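Side-chain contacts in restriction endonuclease (Mycobacterium sp., PDB 4F0Q), which cuts DNA as a tetramer in response to cytosine methylation, probably using a magnesium-dependent nuclease domain of the PD-(D/E)XK type: residues Val162-Ala167 with Lys173-Phe178; Phe105-Gly110 with Glu177-Ala182; Val46-Leu51 with Phe157-Val162. All blocks are in the same frame, centred on the assembly; numbering follows the deposited sequence.

Contact 1: Val162-Ala167 with Lys173-Phe178; sequences VTVHRA and KGHVEF
A methyl group of Val164 is set squarely on the ring of His175: CG2 lies 3.5 Å from the His175 ring centroid and only 6° off the ring normal, the geometry of a CH-pi contact over the face. Its sister methyl reaches the root of the same side chain, with Val164 CG1 3.7 Å from His175 CB, and the two side chains cross at about a right angle. An edge-to-face partner, Phe45, also meets the imidazole.

Val162 and Glu177 form a second right-angled pair. Both valine methyls rest on Glu177 CB, with Val162 CG2 at 3.7 Å. Because Glu177 CG is anti to the backbone N (chi1 171°) and the chain is extended beyond it, the carboxylate arrives beside Val162, with Glu177 OE1 3.3 Å from Val162 CG1. The other oxygen, OE2, is in a salt bridge with Arg160.

These pairs lie where antiparallel strands 156-166 and 175-193 meet, in a domain assigned to the PUA clan. The backbone link between the segments is Val162 N to His175 O, 3.3 Å long and bent to 145° at the hydrogen. Near it Val162 O, which has the acceptor His175 O close by, lies 2.7 Å from a water that probably donates to it. The same water is hydrogen-bonded to His175 ND1 at 3.2 Å, spanning the strands beside the imidazole.

Contact 2: Phe105-Gly110 with Glu177-Ala182; sequences FDLDHG and EFCGAA
Cys179 meets Leu107 and Phe105 in a small sulfur-aromatic and aliphatic cluster, where a type I beta turn, Asp106 to His109, brings its second residue against strand 175-193. The tight part is at Leu107. Its CD1 lies 3.7 Å from Cys179 CB and 3.8 Å from Cys179 SG, so one methyl covers both side-chain atoms, while Leu107 CD2 approaches the backbone, 3.8 Å from Cys179 O.

The aromatic half is looser. Cys179 SG comes to 3.9 Å from Phe105 CE2 but stands 4.8 Å from the Phe105 ring centroid and 51° off the ring normal, an oblique approach. Cys179 SG is anti to the carbonyl carbon (chi1 -62°), which places the sulfur within range of both partners. The side chain of Arg160, from the neighbouring strand, touches all three residues.

Away from this buried patch the turn is partly exposed and its chemistry is polar. Asp108 OD2 forms a salt bridge with Arg193 of the second subunit, so the turn that carries Leu107 also reaches a subunit interface. The turn itself is closed by His109 N to Asp106 O at 3.2 Å. A further bond, weak but nearly straight at 175°, runs from His109 ND1 to Asp106 OD1 in the plane of the imidazole.

Contact 3: Val46-Leu51 with Phe157-Val162; sequences VNYHWL and FLFRAV
The phenol OH of Tyr48 is hydrogen-bonded to the backbone O of Val62, which fixes the far end of the ring whose edge is pressed against Phe159. The two rings form a T-shaped (edge-to-face) pair: their planes stand at 80° and their centroids are 5.7 Å apart. Tyr48 supplies the edge and Phe159 the face. The atom that does the touching is Tyr48 CE1, 4.1 Å from Phe159 CZ, and it stands above the rim of the Phe159 ring instead of its centre. The buried surface is small, 73 Å².

Two torsions bring the rings together across backbones whose nearest CA atoms, those of Tyr48 and Phe159, are 10.9 Å apart. Tyr48 CG is anti to the backbone N (chi1 168°), throwing the phenol outward from the start of helix 48-52. From strand 156-166, Phe159 reaches to meet it with CG anti to its own carbonyl carbon.

That helix start is itself braced. Asn47 occupies the N-cap position, its OD1 accepting a weak capping bond from His49 N at 3.5 Å, while Asn47 O accepts from Leu51 N at 3.2 Å in the first turn. Asn47 ND2 is in turn bonded to Asn36 O.

Tyr31 meets Tyr48 edge to face, and Phe178 packs on Phe159, so the pair belongs to a longer run of touching rings. With one edge carbon over a ring rim and no hydrogen bond between the segments, cohesion here probably comes from dispersion and the edge-to-face arrangement, the bond to Val62 helping to set where the tyrosine edge lies.

Overall arrangement
From the N terminus, residues 46-51 open contact 3, which stays open until the chain returns as 157-162. Before that return, 105-110 starts contact 2, so contacts 2 and 3 cross. Contact 1 follows contact 3 in series, beginning at their shared Val162 and closing after a short excursion at 173-178. Contact 2 then closes on the same stretch, with Glu177 and Phe178 common to both. Strand 156-166 thus receives helix 48-52 through contact 3, and strand 175-193 receives the end of strand 104-106 and its turn through contact 2, while contact 1 joins the two strands directly. Centres of contacts 1 and 3 are about 10 Å apart, those of 1 and 2 about 17 Å.

Contact 1: Val162-Ala167 with Lys173-Phe178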
# COMPACT_ATOMS: atom_id res chain seq x y z
N VAL A 162 -29.80 -21.36 -9.15
CA VAL A 162 -30.42 -20.15 -8.64
C VAL A 162 -31.94 -20.20 -8.71
O VAL A 162 -32.51 -21.06 -9.39
CB VAL A 162 -29.93 -18.90 -9.41
CG1 VAL A 162 -28.43 -18.75 -9.29
CG2 VAL A 162 -30.35 -18.99 -10.87
N THR A 163 -32.59 -19.28 -8.01
CA THR A 163 -34.04 -19.19 -8.01
C THR A 163 -34.50 -18.18 -9.06
O THR A 163 -34.12 -17.01 -9.03
CB THR A 163 -34.59 -18.77 -6.64
OG1 THR A 163 -34.29 -19.79 -5.67
CG2 THR A 163 -36.09 -18.56 -6.70
N VAL A 164 -35.33 -18.64 -10.00
CA VAL A 164 -35.83 -17.78 -11.06
C VAL A 164 -37.24 -17.30 -10.74
O VAL A 164 -37.78 -17.58 -9.67
CB VAL A 164 -35.83 -18.49 -12.42
CG1 VAL A 164 -34.42 -18.89 -12.82
CG2 VAL A 164 -36.74 -19.71 -12.38
N HIS A 165 -37.83 -16.57 -11.68
CA HIS A 165 -39.20 -16.08 -11.52
C HIS A 165 -40.02 -16.29 -12.79
O HIS A 165 -39.60 -15.92 -13.88
CB HIS A 165 -39.21 -14.61 -11.11
CG HIS A 165 -38.69 -14.36 -9.73
ND1 HIS A 165 -39.48 -14.50 -8.60
CD2 HIS A 165 -37.47 -13.98 -9.28
CE1 HIS A 165 -38.77 -14.22 -7.53
NE2 HIS A 165 -37.54 -13.90 -7.91
N ARG A 166 -41.19 -16.90 -12.63
CA ARG A 166 -42.09 -17.14 -13.75
C ARG A 166 -43.53 -16.82 -13.35
O ARG A 166 -44.03 -17.32 -12.34
CB ARG A 166 -41.99 -18.59 -14.22
CG ARG A 166 -42.75 -18.88 -15.50
CD ARG A 166 -42.70 -20.36 -15.85
NE ARG A 166 -43.28 -20.63 -17.17
CZ ARG A 166 -43.44 -21.85 -17.67
NH1 ARG A 166 -43.07 -22.92 -16.97
NH2 ARG A 166 -43.97 -22.00 -18.88
N ALA A 167 -44.18 -15.98 -14.15
CA ALA A 167 -45.57 -15.58 -13.92
C ALA A 167 -45.79 -14.89 -12.57
O ALA A 167 -46.86 -14.99 -11.98
CB ALA A 167 -46.52 -16.76 -14.09
N LYS A 173 -36.19 -24.48 -7.62
CA LYS A 173 -35.46 -25.60 -8.20
C LYS A 173 -35.67 -25.73 -9.70
O LYS A 173 -36.69 -25.30 -10.24
CB LYS A 173 -35.86 -26.91 -7.51
CG LYS A 173 -35.53 -26.96 -6.03
CD LYS A 173 -35.90 -28.31 -5.43
CE LYS A 173 -35.52 -28.39 -3.96
NZ LYS A 173 -35.84 -29.72 -3.38
N GLY A 174 -34.70 -26.33 -10.38
CA GLY A 174 -34.82 -26.65 -11.79
C GLY A 174 -34.16 -25.68 -12.74
O GLY A 174 -34.35 -25.77 -13.95
N HIS A 175 -33.38 -24.74 -12.21
CA HIS A 175 -32.74 -23.73 -13.04
C HIS A 175 -31.29 -23.45 -12.63
O HIS A 175 -30.96 -23.42 -11.45
CB HIS A 175 -33.54 -22.43 -13.03
CG HIS A 175 -34.92 -22.56 -13.60
ND1 HIS A 175 -35.96 -23.11 -12.88
CD2 HIS A 175 -35.43 -22.22 -14.80
CE1 HIS A 175 -37.06 -23.10 -13.63
NE2 HIS A 175 -36.76 -22.56 -14.79
N VAL A 176 -30.43 -23.25 -13.63
CA VAL A 176 -29.04 -22.89 -13.38
C VAL A 176 -28.66 -21.60 -14.10
O VAL A 176 -29.15 -21.31 -15.18
CB VAL A 176 -28.08 -24.02 -13.81
CG1 VAL A 176 -28.17 -25.19 -12.85
CG2 VAL A 176 -28.36 -24.46 -15.25
N GLU A 177 -27.79 -20.82 -13.46
CA GLU A 177 -27.33 -19.56 -14.01
C GLU A 177 -25.91 -19.70 -14.55
O GLU A 177 -25.05 -20.29 -13.90
CB GLU A 177 -27.38 -18.47 -12.94
CG GLU A 177 -26.73 -17.16 -13.36
CD GLU A 177 -26.58 -16.19 -12.20
OE1 GLU A 177 -27.31 -16.34 -11.20
OE2 GLU A 177 -25.72 -15.28 -12.29
N PHE A 178 -25.68 -19.15 -15.74
CA PHE A 178 -24.37 -19.17 -16.37
C PHE A 178 -23.47 -18.09 -15.78
O PHE A 178 -23.87 -16.93 -15.66
CB PHE A 178 -24.50 -18.99 -17.88
CG PHE A 178 -23.19 -19.02 -18.62
CD1 PHE A 178 -22.43 -20.18 -18.67
CD2 PHE A 178 -22.73 -17.89 -19.28
CE1 PHE A 178 -21.23 -20.21 -19.35
CE2 PHE A 178 -21.53 -17.91 -19.96
CZ PHE A 178 -20.78 -19.07 -20.00
O HOH W 1 -34.69 -22.54 -9.96

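Contact 2: Phe105-Gly110 with Glu177-Ala182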
# COMPACT_ATOMS: atom_id res chain seq x y z
N PHE A 105 -18.54 -16.55 -5.09
CA PHE A 105 -18.70 -15.97 -6.42
C PHE A 105 -18.56 -14.46 -6.42
O PHE A 105 -19.34 -13.75 -5.78
CB PHE A 105 -20.05 -16.37 -7.03
CG PHE A 105 -20.07 -17.76 -7.60
CD1 PHE A 105 -20.28 -18.86 -6.78
CD2 PHE A 105 -19.88 -17.97 -8.96
CE1 PHE A 105 -20.30 -20.13 -7.31
CE2 PHE A 105 -19.90 -19.24 -9.49
CZ PHE A 105 -20.11 -20.33 -8.66
N ASP A 106 -17.56 -13.96 -7.14
CA ASP A 106 -17.37 -12.53 -7.32
C ASP A 106 -17.25 -12.23 -8.81
O ASP A 106 -16.16 -11.95 -9.31
CB ASP A 106 -16.13 -12.05 -6.57
CG ASP A 106 -15.96 -10.54 -6.64
OD1 ASP A 106 -16.98 -9.83 -6.78
OD2 ASP A 106 -14.81 -10.07 -6.55
N LEU A 107 -18.37 -12.31 -9.52
CA LEU A 107 -18.38 -12.18 -10.97
C LEU A 107 -18.16 -10.74 -11.43
O LEU A 107 -17.88 -10.50 -12.61
CB LEU A 107 -19.68 -12.74 -11.54
CG LEU A 107 -19.98 -14.20 -11.21
CD1 LEU A 107 -21.26 -14.66 -11.89
CD2 LEU A 107 -18.81 -15.10 -11.59
N ASP A 108 -18.29 -9.79 -10.51
CA ASP A 108 -18.04 -8.39 -10.83
C ASP A 108 -16.55 -8.13 -11.02
O ASP A 108 -16.16 -7.21 -11.74
CB ASP A 108 -18.59 -7.48 -9.73
CG ASP A 108 -20.09 -7.30 -9.82
OD1 ASP A 108 -20.75 -8.14 -10.47
OD2 ASP A 108 -20.61 -6.33 -9.24
N HIS A 109 -15.72 -8.95 -10.38
CA HIS A 109 -14.27 -8.83 -10.51
C HIS A 109 -13.68 -10.08 -11.16
O HIS A 109 -12.46 -10.29 -11.12
CB HIS A 109 -13.63 -8.56 -9.16
CG HIS A 109 -14.10 -7.31 -8.50
ND1 HIS A 109 -15.22 -7.27 -7.69
CD2 HIS A 109 -13.63 -6.04 -8.54
CE1 HIS A 109 -15.40 -6.04 -7.25
NE2 HIS A 109 -14.45 -5.27 -7.75
N GLY A 110 -14.54 -10.90 -11.74
CA GLY A 110 -14.11 -12.06 -12.50
C GLY A 110 -13.34 -13.11 -11.73
O GLY A 110 -12.50 -13.80 -12.29
N GLU A 177 -27.79 -20.82 -13.46
CA GLU A 177 -27.33 -19.56 -14.01
C GLU A 177 -25.91 -19.70 -14.55
O GLU A 177 -25.05 -20.29 -13.90
CB GLU A 177 -27.38 -18.47 -12.94
CG GLU A 177 -26.73 -17.16 -13.36
CD GLU A 177 -26.58 -16.19 -12.20
OE1 GLU A 177 -27.31 -16.34 -11.20
OE2 GLU A 177 -25.72 -15.28 -12.29
N PHE A 178 -25.68 -19.15 -15.74
CA PHE A 178 -24.37 -19.17 -16.37
C PHE A 178 -23.47 -18.09 -15.78
O PHE A 178 -23.87 -16.93 -15.66
CB PHE A 178 -24.50 -18.99 -17.88
CG PHE A 178 -23.19 -19.02 -18.62
CD1 PHE A 178 -22.43 -20.18 -18.67
CD2 PHE A 178 -22.73 -17.89 -19.28
CE1 PHE A 178 -21.23 -20.21 -19.35
CE2 PHE A 178 -21.53 -17.91 -19.96
CZ PHE A 178 -20.78 -19.07 -20.00
N CYS A 179 -22.25 -18.48 -15.40
CA CYS A 179 -21.34 -17.58 -14.71
C CYS A 179 -20.03 -17.36 -15.48
O CYS A 179 -19.08 -16.80 -14.94
CB CYS A 179 -21.03 -18.10 -13.31
SG CYS A 179 -22.48 -18.21 -12.23
N GLY A 180 -20.00 -17.80 -16.73
CA GLY A 180 -18.86 -17.56 -17.59
C GLY A 180 -17.88 -18.72 -17.69
O GLY A 180 -18.06 -19.76 -17.06
N ALA A 181 -16.85 -18.54 -18.51
CA ALA A 181 -15.78 -19.51 -18.65
C ALA A 181 -14.60 -19.07 -17.78
O ALA A 181 -14.27 -17.89 -17.74
CB ALA A 181 -15.36 -19.64 -20.10
N ALA A 182 -13.98 -20.02 -17.10
CA ALA A 182 -12.93 -19.69 -16.14
C ALA A 182 -11.61 -20.40 -16.39
O ALA A 182 -11.57 -21.50 -16.93
CB ALA A 182 -13.42 -19.96 -14.72

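Contact 3: Val46-Leu51 with Phe157-Val162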
# COMPACT_ATOMS: atom_id res chain seq x y z
N VAL A 46 -34.53 -21.06 -21.55
CA VAL A 46 -33.70 -21.76 -22.52
C VAL A 46 -33.29 -23.13 -21.99
O VAL A 46 -32.76 -23.26 -20.89
CB VAL A 46 -32.43 -20.96 -22.86
CG1 VAL A 46 -31.52 -21.76 -23.78
CG2 VAL A 46 -32.80 -19.63 -23.50
N ASN A 47 -33.56 -24.16 -22.79
CA ASN A 47 -33.19 -25.53 -22.43
C ASN A 47 -31.67 -25.69 -22.38
O ASN A 47 -30.98 -25.38 -23.35
CB ASN A 47 -33.80 -26.52 -23.42
CG ASN A 47 -33.56 -27.96 -23.03
OD1 ASN A 47 -33.25 -28.26 -21.88
ND2 ASN A 47 -33.71 -28.87 -23.99
N TYR A 48 -31.17 -26.17 -21.25
CA TYR A 48 -29.74 -26.36 -21.05
C TYR A 48 -29.15 -27.35 -22.05
O TYR A 48 -28.15 -27.06 -22.70
CB TYR A 48 -29.46 -26.83 -19.62
CG TYR A 48 -28.05 -27.33 -19.40
CD1 TYR A 48 -27.03 -26.46 -19.02
CD2 TYR A 48 -27.73 -28.67 -19.56
CE1 TYR A 48 -25.74 -26.92 -18.82
CE2 TYR A 48 -26.45 -29.14 -19.36
CZ TYR A 48 -25.46 -28.26 -18.99
OH TYR A 48 -24.18 -28.72 -18.79
N HIS A 49 -29.78 -28.51 -22.15
CA HIS A 49 -29.25 -29.60 -22.98
C HIS A 49 -29.21 -29.26 -24.46
O HIS A 49 -28.39 -29.81 -25.20
CB HIS A 49 -30.03 -30.89 -22.73
CG HIS A 49 -29.77 -31.51 -21.39
ND1 HIS A 49 -28.58 -32.13 -21.09
CD2 HIS A 49 -30.54 -31.59 -20.28
CE1 HIS A 49 -28.62 -32.57 -19.84
NE2 HIS A 49 -29.80 -32.26 -19.33
N TRP A 50 -30.08 -28.37 -24.90
CA TRP A 50 -30.03 -27.90 -26.28
C TRP A 50 -28.87 -26.93 -26.47
O TRP A 50 -28.16 -26.98 -27.48
CB TRP A 50 -31.33 -27.22 -26.69
CG TRP A 50 -31.21 -26.50 -27.99
CD1 TRP A 50 -31.34 -27.03 -29.24
CD2 TRP A 50 -30.90 -25.11 -28.18
NE1 TRP A 50 -31.14 -26.07 -30.19
CE2 TRP A 50 -30.87 -24.88 -29.57
CE3 TRP A 50 -30.64 -24.05 -27.31
CZ2 TRP A 50 -30.60 -23.62 -30.11
CZ3 TRP A 50 -30.38 -22.80 -27.85
CH2 TRP A 50 -30.35 -22.60 -29.23
N LEU A 51 -28.69 -26.04 -25.50
CA LEU A 51 -27.65 -25.03 -25.58
C LEU A 51 -26.25 -25.64 -25.53
O LEU A 51 -25.34 -25.19 -26.21
CB LEU A 51 -27.82 -24.01 -24.44
CG LEU A 51 -26.87 -22.81 -24.41
CD1 LEU A 51 -26.99 -22.00 -25.69
CD2 LEU A 51 -27.14 -21.95 -23.19
N PHE A 157 -16.57 -23.91 -17.54
CA PHE A 157 -17.86 -23.24 -17.64
C PHE A 157 -18.60 -23.32 -16.31
O PHE A 157 -19.02 -24.39 -15.89
CB PHE A 157 -18.71 -23.87 -18.75
CG PHE A 157 -18.39 -23.35 -20.12
CD1 PHE A 157 -17.11 -23.47 -20.65
CD2 PHE A 157 -19.37 -22.74 -20.89
CE1 PHE A 157 -16.82 -22.99 -21.91
CE2 PHE A 157 -19.08 -22.26 -22.16
CZ PHE A 157 -17.80 -22.39 -22.66
N LEU A 158 -18.75 -22.17 -15.66
CA LEU A 158 -19.35 -22.12 -14.34
C LEU A 158 -20.87 -21.98 -14.40
O LEU A 158 -21.40 -21.22 -15.21
CB LEU A 158 -18.75 -20.97 -13.52
CG LEU A 158 -17.23 -21.01 -13.38
CD1 LEU A 158 -16.73 -19.81 -12.59
CD2 LEU A 158 -16.78 -22.31 -12.73
N PHE A 159 -21.55 -22.73 -13.55
CA PHE A 159 -23.00 -22.62 -13.41
C PHE A 159 -23.36 -22.65 -11.93
O PHE A 159 -22.66 -23.26 -11.13
CB PHE A 159 -23.70 -23.77 -14.13
CG PHE A 159 -23.49 -23.77 -15.62
CD1 PHE A 159 -24.34 -23.05 -16.45
CD2 PHE A 159 -22.46 -24.50 -16.19
CE1 PHE A 159 -24.15 -23.05 -17.82
CE2 PHE A 159 -22.27 -24.50 -17.56
CZ PHE A 159 -23.12 -23.77 -18.37
N ARG A 160 -24.46 -21.98 -11.57
CA ARG A 160 -24.93 -22.05 -10.19
C ARG A 160 -26.45 -22.16 -10.08
O ARG A 160 -27.18 -21.41 -10.72
CB ARG A 160 -24.41 -20.88 -9.35
CG ARG A 160 -24.79 -19.50 -9.86
CD ARG A 160 -24.19 -18.42 -8.99
NE ARG A 160 -24.38 -17.08 -9.56
CZ ARG A 160 -23.91 -15.97 -9.01
NH1 ARG A 160 -23.24 -16.02 -7.87
NH2 ARG A 160 -24.13 -14.80 -9.59
N ALA A 161 -26.92 -23.11 -9.27
CA ALA A 161 -28.35 -23.31 -9.07
C ALA A 161 -28.98 -22.09 -8.40
O ALA A 161 -28.72 -21.82 -7.22
CB ALA A 161 -28.59 -24.56 -8.24
N VAL A 162 -29.80 -21.36 -9.15
CA VAL A 162 -30.42 -20.15 -8.64
C VAL A 162 -31.94 -20.20 -8.71
O VAL A 162 -32.51 -21.06 -9.39
CB VAL A 162 -29.93 -18.90 -9.41
CG1 VAL A 162 -28.43 -18.75 -9.29
CG2 VAL A 162 -30.35 -18.99 -10.87